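Local structure of type IV pilus assembly protein PilF (Thermus thermophilus HB8, 5OIU) at residues S274-R279 with Y329-L334; D117-E122 with T159-K164; S6-F11 with N58-V63. The protein binds and hydrolyses ATP as a hexameric motor of the secretion ATPase family, probably converting that energy into the assembly of type IV pili. All blocks are in the same frame, centred on the assembly; numbering follows the deposited sequence.

Contact 1: residues S274-R279 with Y329-L334; sequences SQRLVR and YAIHEL. With ATP (adenosine-5'-triphosphate), chain Q.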
loop_
_atom_site.group_PDB
_atom_site.type_symbol
_atom_site.label_atom_id
_atom_site.label_comp_id
_atom_site.label_asym_id
_atom_site.label_seq_id
_atom_site.Cartn_x
_atom_site.Cartn_y
_atom_site.Cartn_z
ATOM N N SER C 274 -21.196 -16.288 -0.293
ATOM C CA SER C 274 -20.233 -17.216 -0.870
ATOM C C SER C 274 -20.764 -18.630 -0.762
ATOM O O SER C 274 -21.313 -19.009 0.276
ATOM C CB SER C 274 -18.882 -17.143 -0.156
ATOM O OG SER C 274 -17.910 -17.797 -0.935
ATOM N N GLN C 275 -20.587 -19.430 -1.808
ATOM C CA GLN C 275 -21.111 -20.778 -1.673
ATOM C C GLN C 275 -20.241 -21.818 -2.378
ATOM O O GLN C 275 -19.368 -21.501 -3.192
ATOM C CB GLN C 275 -22.566 -20.847 -2.163
ATOM C CG GLN C 275 -22.839 -20.500 -3.618
ATOM C CD GLN C 275 -24.329 -20.692 -3.939
ATOM O OE1 GLN C 275 -25.183 -19.929 -3.482
ATOM N NE2 GLN C 275 -24.638 -21.730 -4.699
ATOM N N ARG C 276 -20.497 -23.075 -2.013
ATOM C CA ARG C 276 -19.881 -24.258 -2.598
ATOM C C ARG C 276 -20.944 -25.325 -2.818
ATOM O O ARG C 276 -21.957 -25.378 -2.111
ATOM C CB ARG C 276 -18.782 -24.850 -1.695
ATOM C CG ARG C 276 -17.681 -23.905 -1.374
ATOM C CD ARG C 276 -16.978 -23.467 -2.641
ATOM N NE ARG C 276 -15.688 -22.888 -2.288
ATOM C CZ ARG C 276 -15.536 -21.625 -1.897
ATOM N NH1 ARG C 276 -16.594 -20.803 -1.852
ATOM N NH2 ARG C 276 -14.326 -21.181 -1.565
ATOM N N LEU C 277 -20.688 -26.217 -3.767
ATOM C CA LEU C 277 -21.490 -27.430 -3.887
ATOM C C LEU C 277 -20.713 -28.637 -3.339
ATOM O O LEU C 277 -19.566 -28.883 -3.733
ATOM C CB LEU C 277 -21.906 -27.645 -5.343
ATOM C CG LEU C 277 -22.855 -26.595 -5.953
ATOM C CD1 LEU C 277 -23.368 -27.040 -7.323
ATOM C CD2 LEU C 277 -24.038 -26.295 -5.041
ATOM N N VAL C 278 -21.329 -29.363 -2.400
ATOM C CA VAL C 278 -20.791 -30.621 -1.884
ATOM C C VAL C 278 -21.645 -31.756 -2.412
ATOM O O VAL C 278 -22.826 -31.588 -2.732
ATOM C CB VAL C 278 -20.734 -30.731 -0.340
ATOM C CG1 VAL C 278 -19.945 -29.606 0.284
ATOM C CG2 VAL C 278 -22.118 -30.800 0.226
ATOM N N ARG C 279 -21.039 -32.934 -2.480
ATOM C CA ARG C 279 -21.760 -34.113 -2.916
ATOM C C ARG C 279 -22.610 -34.651 -1.772
ATOM O O ARG C 279 -22.232 -34.586 -0.595
ATOM C CB ARG C 279 -20.793 -35.179 -3.417
ATOM C CG ARG C 279 -20.253 -34.869 -4.787
ATOM C CD ARG C 279 -19.530 -36.057 -5.343
ATOM N NE ARG C 279 -18.353 -36.356 -4.541
ATOM C CZ ARG C 279 -17.654 -37.488 -4.614
ATOM N NH1 ARG C 279 -18.011 -38.456 -5.453
ATOM N NH2 ARG C 279 -16.592 -37.648 -3.838
ATOM N N TYR C 329 -25.530 -30.543 -2.960
ATOM C CA TYR C 329 -26.156 -29.711 -1.939
ATOM C C TYR C 329 -25.231 -28.539 -1.654
ATOM O O TYR C 329 -24.008 -28.669 -1.733
ATOM C CB TYR C 329 -26.417 -30.514 -0.668
ATOM C CG TYR C 329 -27.541 -30.034 0.229
ATOM C CD1 TYR C 329 -27.331 -29.029 1.155
ATOM C CD2 TYR C 329 -28.793 -30.643 0.194
ATOM C CE1 TYR C 329 -28.335 -28.619 2.011
ATOM C CE2 TYR C 329 -29.805 -30.245 1.041
ATOM C CZ TYR C 329 -29.573 -29.228 1.954
ATOM O OH TYR C 329 -30.578 -28.802 2.806
ATOM N N ALA C 330 -25.811 -27.388 -1.360
ATOM C CA ALA C 330 -25.025 -26.174 -1.241
ATOM C C ALA C 330 -24.685 -25.914 0.216
ATOM O O ALA C 330 -25.437 -26.286 1.121
ATOM C CB ALA C 330 -25.775 -24.976 -1.819
ATOM N N ILE C 331 -23.527 -25.273 0.428
ATOM C CA ILE C 331 -23.106 -24.765 1.728
ATOM C C ILE C 331 -22.787 -23.278 1.579
ATOM O O ILE C 331 -22.328 -22.816 0.528
ATOM C CB ILE C 331 -21.897 -25.559 2.282
ATOM C CG1 ILE C 331 -20.604 -25.224 1.534
ATOM C CG2 ILE C 331 -22.133 -27.059 2.168
ATOM C CD1 ILE C 331 -19.474 -26.151 1.918
ATOM N N HIS C 332 -23.032 -22.517 2.644
ATOM C CA HIS C 332 -23.138 -21.075 2.501
ATOM C C HIS C 332 -22.306 -20.312 3.520
ATOM O O HIS C 332 -22.104 -20.745 4.657
ATOM C CB HIS C 332 -24.573 -20.640 2.630
ATOM C CG HIS C 332 -25.491 -21.282 1.638
ATOM N ND1 HIS C 332 -26.412 -22.248 1.992
ATOM C CD2 HIS C 332 -25.646 -21.080 0.309
ATOM C CE1 HIS C 332 -27.084 -22.624 0.919
ATOM N NE2 HIS C 332 -26.644 -21.924 -0.115
ATOM N N GLU C 333 -21.852 -19.144 3.085
ATOM C CA GLU C 333 -21.250 -18.142 3.946
ATOM C C GLU C 333 -21.893 -16.801 3.608
ATOM O O GLU C 333 -21.754 -16.325 2.473
ATOM C CB GLU C 333 -19.746 -18.097 3.718
ATOM C CG GLU C 333 -18.976 -17.403 4.783
ATOM C CD GLU C 333 -17.504 -17.568 4.570
ATOM O OE1 GLU C 333 -16.958 -16.847 3.701
ATOM O OE2 GLU C 333 -16.910 -18.448 5.241
ATOM N N LEU C 334 -22.609 -16.203 4.576
ATOM C CA LEU C 334 -23.426 -15.004 4.325
ATOM C C LEU C 334 -22.930 -13.842 5.180
ATOM O O LEU C 334 -23.218 -13.767 6.380
ATOM C CB LEU C 334 -24.914 -15.253 4.575
ATOM C CG LEU C 334 -25.821 -14.009 4.445
ATOM C CD1 LEU C 334 -25.706 -13.312 3.100
ATOM C CD2 LEU C 334 -27.299 -14.340 4.732
HETATM P PG ATP Q . -20.512 -20.572 -13.648
HETATM O O1G ATP Q . -19.214 -20.446 -12.856
HETATM O O2G ATP Q . -21.225 -19.256 -13.873
HETATM O O3G ATP Q . -20.405 -21.383 -14.914
HETATM P PB ATP Q . -22.371 -21.091 -11.515
HETATM O O1B ATP Q . -21.437 -20.760 -10.379
HETATM O O2B ATP Q . -23.418 -20.106 -11.978
HETATM O O3B ATP Q . -21.502 -21.531 -12.796
HETATM P PA ATP Q . -24.539 -22.853 -11.866
HETATM O O1A ATP Q . -25.810 -22.258 -11.324
HETATM O O2A ATP Q . -24.270 -22.749 -13.348
HETATM O O3A ATP Q . -23.192 -22.408 -11.105
HETATM O "O5'" ATP Q . -24.650 -24.397 -11.448
HETATM C "C5'" ATP Q . -23.660 -25.357 -11.811
HETATM C "C4'" ATP Q . -24.316 -26.726 -11.683
HETATM O "O4'" ATP Q . -24.650 -27.006 -10.319
HETATM C "C3'" ATP Q . -25.604 -26.755 -12.481
HETATM O "O3'" ATP Q . -25.597 -28.040 -13.135
HETATM C "C2'" ATP Q . -26.685 -26.587 -11.417
HETATM O "O2'" ATP Q . -27.968 -27.135 -11.776
HETATM C "C1'" ATP Q . -26.050 -27.226 -10.179
HETATM N N9 ATP Q . -26.484 -26.603 -8.913
HETATM C C8 ATP Q . -26.454 -25.276 -8.658
HETATM N N7 ATP Q . -26.904 -25.015 -7.402
HETATM C C5 ATP Q . -27.239 -26.183 -6.833
HETATM C C6 ATP Q . -27.781 -26.603 -5.521
HETATM N N6 ATP Q . -28.071 -25.697 -4.553
HETATM N N1 ATP Q . -27.980 -27.923 -5.320
HETATM C C2 ATP Q . -27.691 -28.826 -6.279
HETATM N N3 ATP Q . -27.194 -28.517 -7.494
HETATM C C4 ATP Q . -26.950 -27.231 -7.830
#

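Contact 2: residues D117-E122 with T159-K164; sequences DIPEIE and TFSILK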
loop_
_atom_site.group_PDB
_atom_site.type_symbol
_atom_site.label_atom_id
_atom_site.label_comp_id
_atom_site.label_asym_id
_atom_site.label_seq_id
_atom_site.Cartn_x
_atom_site.Cartn_y
_atom_site.Cartn_z
ATOM N N ASP C 117 -35.437 -27.338 -12.644
ATOM C CA ASP C 117 -36.124 -26.065 -12.637
ATOM C C ASP C 117 -35.590 -25.206 -11.495
ATOM O O ASP C 117 -35.003 -25.701 -10.522
ATOM C CB ASP C 117 -37.629 -26.282 -12.518
ATOM C CG ASP C 117 -38.178 -27.063 -13.685
ATOM O OD1 ASP C 117 -37.524 -27.009 -14.752
ATOM O OD2 ASP C 117 -39.232 -27.732 -13.542
ATOM N N ILE C 118 -35.760 -23.902 -11.641
ATOM C CA ILE C 118 -35.304 -23.007 -10.577
ATOM C C ILE C 118 -36.249 -23.143 -9.385
ATOM O O ILE C 118 -37.475 -23.026 -9.554
ATOM C CB ILE C 118 -35.235 -21.566 -11.088
ATOM C CG1 ILE C 118 -34.392 -21.509 -12.360
ATOM C CG2 ILE C 118 -34.641 -20.630 -10.027
ATOM C CD1 ILE C 118 -34.891 -20.503 -13.360
ATOM N N PRO C 119 -35.734 -23.399 -8.187
ATOM C CA PRO C 119 -36.579 -23.602 -7.012
ATOM C C PRO C 119 -36.894 -22.296 -6.288
ATOM O O PRO C 119 -36.292 -21.245 -6.535
ATOM C CB PRO C 119 -35.701 -24.488 -6.131
ATOM C CG PRO C 119 -34.296 -24.004 -6.439
ATOM C CD PRO C 119 -34.304 -23.440 -7.842
ATOM N N GLU C 120 -37.854 -22.387 -5.374
ATOM C CA GLU C 120 -38.075 -21.303 -4.435
ATOM C C GLU C 120 -36.890 -21.216 -3.480
ATOM O O GLU C 120 -36.195 -22.203 -3.231
ATOM C CB GLU C 120 -39.377 -21.519 -3.663
ATOM C CG GLU C 120 -40.664 -21.390 -4.516
ATOM C CD GLU C 120 -40.703 -20.121 -5.384
ATOM O OE1 GLU C 120 -40.434 -18.997 -4.874
ATOM O OE2 GLU C 120 -41.004 -20.256 -6.593
ATOM N N ILE C 121 -36.664 -20.024 -2.928
ATOM C CA ILE C 121 -35.488 -19.820 -2.096
ATOM C C ILE C 121 -35.463 -20.733 -0.872
ATOM O O ILE C 121 -34.412 -20.887 -0.240
ATOM C CB ILE C 121 -35.383 -18.351 -1.670
ATOM C CG1 ILE C 121 -36.673 -17.906 -1.008
ATOM C CG2 ILE C 121 -34.987 -17.456 -2.846
ATOM C CD1 ILE C 121 -36.448 -16.685 -0.145
ATOM N N GLU C 122 -36.594 -21.346 -0.520
ATOM C CA GLU C 122 -36.677 -22.179 0.674
ATOM C C GLU C 122 -36.121 -23.579 0.455
ATOM O O GLU C 122 -35.891 -24.294 1.438
ATOM C CB GLU C 122 -38.129 -22.260 1.161
ATOM C CG GLU C 122 -38.637 -20.961 1.799
ATOM C CD GLU C 122 -39.224 -19.972 0.785
ATOM O OE1 GLU C 122 -39.466 -18.801 1.175
ATOM O OE2 GLU C 122 -39.437 -20.365 -0.394
ATOM N N THR C 159 -28.854 -17.162 -7.827
ATOM C CA THR C 159 -29.273 -15.835 -8.270
ATOM C C THR C 159 -30.699 -15.846 -8.808
ATOM O O THR C 159 -31.523 -14.999 -8.439
ATOM C CB THR C 159 -28.301 -15.332 -9.333
ATOM O OG1 THR C 159 -27.042 -15.003 -8.707
ATOM C CG2 THR C 159 -28.879 -14.139 -10.053
ATOM N N PHE C 160 -31.017 -16.822 -9.666
ATOM C CA PHE C 160 -32.329 -16.836 -10.302
ATOM C C PHE C 160 -33.422 -17.251 -9.335
ATOM O O PHE C 160 -34.556 -16.764 -9.440
ATOM C CB PHE C 160 -32.293 -17.732 -11.520
ATOM C CG PHE C 160 -31.769 -17.035 -12.707
ATOM C CD1 PHE C 160 -32.596 -16.203 -13.451
ATOM C CD2 PHE C 160 -30.431 -17.130 -13.043
ATOM C CE1 PHE C 160 -32.101 -15.514 -14.549
ATOM C CE2 PHE C 160 -29.929 -16.448 -14.141
ATOM C CZ PHE C 160 -30.764 -15.640 -14.897
ATOM N N SER C 161 -33.094 -18.120 -8.378
ATOM C CA SER C 161 -33.997 -18.369 -7.264
ATOM C C SER C 161 -34.367 -17.073 -6.549
ATOM O O SER C 161 -35.538 -16.843 -6.233
ATOM C CB SER C 161 -33.345 -19.344 -6.297
ATOM O OG SER C 161 -34.273 -19.758 -5.327
ATOM N N ILE C 162 -33.374 -16.216 -6.282
ATOM C CA ILE C 162 -33.640 -14.912 -5.677
ATOM C C ILE C 162 -34.656 -14.139 -6.515
ATOM O O ILE C 162 -35.732 -13.754 -6.033
ATOM C CB ILE C 162 -32.333 -14.114 -5.526
ATOM C CG1 ILE C 162 -31.385 -14.798 -4.539
ATOM C CG2 ILE C 162 -32.633 -12.658 -5.146
ATOM C CD1 ILE C 162 -30.156 -13.977 -4.231
ATOM N N LEU C 163 -34.316 -13.911 -7.792
ATOM C CA LEU C 163 -35.188 -13.192 -8.714
ATOM C C LEU C 163 -36.585 -13.813 -8.785
ATOM O O LEU C 163 -37.580 -13.096 -8.926
ATOM C CB LEU C 163 -34.545 -13.150 -10.104
ATOM C CG LEU C 163 -33.219 -12.381 -10.266
ATOM C CD1 LEU C 163 -32.876 -12.207 -11.734
ATOM C CD2 LEU C 163 -33.221 -11.016 -9.553
ATOM N N LYS C 164 -36.680 -15.143 -8.668
ATOM C CA LYS C 164 -37.991 -15.785 -8.608
ATOM C C LYS C 164 -38.832 -15.216 -7.472
ATOM O O LYS C 164 -40.037 -14.995 -7.631
ATOM C CB LYS C 164 -37.835 -17.293 -8.448
ATOM C CG LYS C 164 -38.916 -18.098 -9.134
ATOM C CD LYS C 164 -38.573 -19.589 -9.111
ATOM C CE LYS C 164 -39.696 -20.448 -9.697
ATOM N NZ LYS C 164 -39.152 -21.414 -10.704
#

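Contact 3: residues S6-F11 with N58-V63; sequences SAAQKF and NAVISV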
loop_
_atom_site.group_PDB
_atom_site.type_symbol
_atom_site.label_atom_id
_atom_site.label_comp_id
_atom_site.label_asym_id
_atom_site.label_seq_id
_atom_site.Cartn_x
_atom_site.Cartn_y
_atom_site.Cartn_z
ATOM N N SER C 6 -13.918 -29.619 -40.459
ATOM C CA SER C 6 -15.245 -30.212 -40.465
ATOM C C SER C 6 -15.170 -31.703 -40.220
ATOM O O SER C 6 -16.081 -32.263 -39.609
ATOM C CB SER C 6 -15.985 -29.935 -41.782
ATOM O OG SER C 6 -17.389 -29.863 -41.565
ATOM N N ALA C 7 -14.085 -32.351 -40.647
ATOM C CA ALA C 7 -13.806 -33.690 -40.149
ATOM C C ALA C 7 -13.704 -33.687 -38.629
ATOM O O ALA C 7 -14.233 -34.582 -37.959
ATOM C CB ALA C 7 -12.520 -34.237 -40.769
ATOM N N ALA C 8 -13.036 -32.680 -38.066
ATOM C CA ALA C 8 -12.934 -32.607 -36.615
ATOM C C ALA C 8 -14.275 -32.236 -35.992
ATOM O O ALA C 8 -14.680 -32.829 -34.983
ATOM C CB ALA C 8 -11.845 -31.612 -36.213
ATOM N N GLN C 9 -14.985 -31.277 -36.593
ATOM C CA GLN C 9 -16.252 -30.822 -36.026
ATOM C C GLN C 9 -17.270 -31.945 -35.981
ATOM O O GLN C 9 -18.054 -32.048 -35.032
ATOM C CB GLN C 9 -16.800 -29.653 -36.833
ATOM C CG GLN C 9 -17.476 -28.598 -36.000
ATOM C CD GLN C 9 -17.514 -27.283 -36.714
ATOM O OE1 GLN C 9 -16.577 -26.934 -37.444
ATOM N NE2 GLN C 9 -18.595 -26.535 -36.518
ATOM N N LYS C 10 -17.279 -32.788 -37.011
ATOM C CA LYS C 10 -18.200 -33.913 -37.059
ATOM C C LYS C 10 -17.832 -34.957 -36.020
ATOM O O LYS C 10 -18.712 -35.643 -35.479
ATOM C CB LYS C 10 -18.197 -34.508 -38.470
ATOM C CG LYS C 10 -18.932 -35.827 -38.615
ATOM C CD LYS C 10 -19.004 -36.274 -40.069
ATOM C CE LYS C 10 -19.743 -37.596 -40.199
ATOM N NZ LYS C 10 -18.821 -38.750 -40.155
ATOM N N PHE C 11 -16.540 -35.078 -35.713
ATOM C CA PHE C 11 -16.117 -36.021 -34.688
ATOM C C PHE C 11 -16.576 -35.567 -33.306
ATOM O O PHE C 11 -17.175 -36.347 -32.553
ATOM C CB PHE C 11 -14.602 -36.190 -34.723
ATOM C CG PHE C 11 -14.091 -37.093 -33.654
ATOM C CD1 PHE C 11 -14.139 -38.467 -33.824
ATOM C CD2 PHE C 11 -13.605 -36.573 -32.457
ATOM C CE1 PHE C 11 -13.690 -39.318 -32.835
ATOM C CE2 PHE C 11 -13.167 -37.406 -31.465
ATOM C CZ PHE C 11 -13.206 -38.787 -31.654
ATOM N N ASN C 58 -4.871 -31.182 -33.180
ATOM C CA ASN C 58 -5.080 -29.742 -33.077
ATOM C C ASN C 58 -6.438 -29.329 -33.647
ATOM O O ASN C 58 -7.133 -28.489 -33.062
ATOM C CB ASN C 58 -3.928 -29.001 -33.750
ATOM C CG ASN C 58 -2.644 -29.077 -32.936
ATOM O OD1 ASN C 58 -2.601 -28.640 -31.784
ATOM N ND2 ASN C 58 -1.602 -29.659 -33.519
ATOM N N ALA C 59 -6.857 -29.942 -34.759
ATOM C CA ALA C 59 -8.186 -29.667 -35.304
ATOM C C ALA C 59 -9.280 -29.988 -34.292
ATOM O O ALA C 59 -10.181 -29.176 -34.054
ATOM C CB ALA C 59 -8.402 -30.470 -36.582
ATOM N N VAL C 60 -9.221 -31.178 -33.692
ATOM C CA VAL C 60 -10.208 -31.570 -32.690
ATOM C C VAL C 60 -10.182 -30.605 -31.508
ATOM O O VAL C 60 -11.227 -30.100 -31.070
ATOM C CB VAL C 60 -9.960 -33.026 -32.252
ATOM C CG1 VAL C 60 -10.578 -33.310 -30.893
ATOM C CG2 VAL C 60 -10.529 -33.970 -33.280
ATOM N N ILE C 61 -8.980 -30.320 -30.985
ATOM C CA ILE C 61 -8.832 -29.379 -29.877
ATOM C C ILE C 61 -9.320 -27.993 -30.270
ATOM O O ILE C 61 -9.777 -27.222 -29.422
ATOM C CB ILE C 61 -7.361 -29.375 -29.400
ATOM C CG1 ILE C 61 -7.076 -30.648 -28.618
ATOM C CG2 ILE C 61 -7.023 -28.164 -28.522
ATOM C CD1 ILE C 61 -7.624 -30.615 -27.221
ATOM N N SER C 62 -9.245 -27.648 -31.551
ATOM C CA SER C 62 -9.721 -26.335 -31.969
ATOM C C SER C 62 -11.240 -26.262 -31.903
ATOM O O SER C 62 -11.802 -25.290 -31.388
ATOM C CB SER C 62 -9.219 -26.018 -33.374
ATOM O OG SER C 62 -9.095 -24.616 -33.552
ATOM N N VAL C 63 -11.923 -27.291 -32.416
ATOM C CA VAL C 63 -13.385 -27.320 -32.357
ATOM C C VAL C 63 -13.853 -27.243 -30.915
ATOM O O VAL C 63 -14.773 -26.491 -30.567
ATOM C CB VAL C 63 -13.929 -28.586 -33.041
ATOM C CG1 VAL C 63 -15.423 -28.636 -32.914
ATOM C CG2 VAL C 63 -13.515 -28.613 -34.496
#

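Contact 1: residues S274-R279 with Y329-L334
L277 and A330 face each other across an antiparallel, non-hydrogen-bonded pair, with L277 CD2 3.9 Å from A330 CB, and both line the adenosine end of the ATP pocket. L277, with CG anti to its carbonyl carbon (chi1 -65°) and CD1 anti to CA (chi2 -171°), brings both methyls to the nucleotide, CD1 3.3 Å from ATP O4' and CD2 against the adenine C5 and C6. A330, with only a methyl, leaves room for the base, and its CB approaches ATP N6 at 3.6 Å. On the opposite face, V278 and I331 cross at about a right angle, V278 CG1 3.9 Å from I331 CG2, branched residues that suit a strand, while R276 CB rests on I331 CG1. Six backbone bonds hold the strands in register, among them V278 N to Y329 O at 2.8 Å. Further along the pocket face, Q275 and H332 lie side by side, amide and ring planes 79° apart, with Q275 OE1 level with the edge of the imidazole. The amide has polar partners in T158 OG1 and S153 O, which tie it to the P-loop region. R276 folds back at chi2, and its NH1 bonds the Q275 carbonyl O at 3.2 Å from above the carbonyl plane; NH2 reaches N246 O. E333 OE2 accepts from L366 N. These strands close the end of the mixed sheet within the chain: 269-281 runs parallel to 143-148, 328-336 is outermost, helix 381-387 packs on R276 and V278, and helix 366-374 reaches R276, I331 and Y329 as well as H332.

Contact 2: residues D117-E122 with T159-K164
I118 sets CG2 anti to its backbone N, over the helix backbone opposite, and S161 likewise turns OG anti to its own N (chi1 -171°), toward the loop that carries I118. The contact lays the loop between strand 104-111 and helix 128-138 against helix 155-166, the helix that follows the Walker A P-loop of this nucleotide-binding fold. I118 makes the main apolar contact: its CG2 sits 3.4 Å from S161 N and 4.0 Å from F160 CB, the methyl of a beta-branched residue fitting where the small serine leaves the helix backbone accessible. Y182 and I184 also touch the I118 side chain. S161 is small enough to admit the loop and polar enough to hold it, since OG donates to P119 O at 2.8 Å from above the carbonyl plane. The buried hydroxyl thus ties a backbone carbonyl of the loop to the helix. I121 comes in beside the same hydroxyl, its CG2 3.5 Å from S161 OG. One turn on, K164, exposed to solvent, reaches along the loop with a long flexible chain, extended to CE and then bent at chi4 (131°). E120 crosses the lysine at about a right angle, with OE2 3.4 Å from K164 CE. Its carboxylate and the ammonium are not in contact, 4.7 Å separating E120 OE2 from K164 NZ, although the negative charge would probably still favour the lysine's position. The firmer partner of E120 is R165, whose NH2 forms salt bridges with E120 OE1 and with E122 OE2. Past the bend in its chain, K164 NZ donates to I118 O over 2.6 Å, approaching 29° out of the carbonyl plane.

Contact 3: residues S6-F11 with N58-V63
A59 meets A8 methyl to methyl, the two CB atoms 3.6 Å apart, and a residue this small on each helix lets the backbones come close. V60 follows, with CG2 anti to its carbonyl carbon, beside its N; that methyl lies 4.0 Å from A8 CB and 4.1 Å from F11 CD2, meeting the phenylalanine ring obliquely. F11 and V60 both also touch L52 on strand 45-52. Here helix 6-22 packs on helix 57-67, their local axes 8.3 Å apart at closest approach and crossing at -59°, and the pair lies on the six-stranded antiparallel sheet of the N-terminal region, a helix-on-sheet layer separate from the P-loop ATPase core. One turn beyond A59, V63 uses both its methyls, a fork that reaches A8 and Q9 at once: CG2 lies 3.8 Å from A8 CB and 3.7 Å from Q9 N, while CG1 packs against Q9 CG at 3.7 Å, the two side chains crossing at about a right angle. An alanine in place of V63 would probably open a gap beside A8 and leave the aliphatic part of Q9 without its packing partner.

Contact 1 forms part of the nucleotide site, supplying L277 and A330 to the pocket itself, and contact 2 lies close by, joining a loop to the P-loop helix, with the P119 side chain about 7 Å from ATP and that of F160 about 7 Å from the magnesium ion. The side chain of Q275 in contact 1 is about 9 Å from the same ion. The centres of contacts 1 and 2 are about 15 Å apart and their nearest atoms about 6 Å, so they do not touch. Contact 3 stands well apart, its centre about 37 Å from that of contact 1 and about 38 Å from that of contact 2, in the helices packed on the N-terminal sheet.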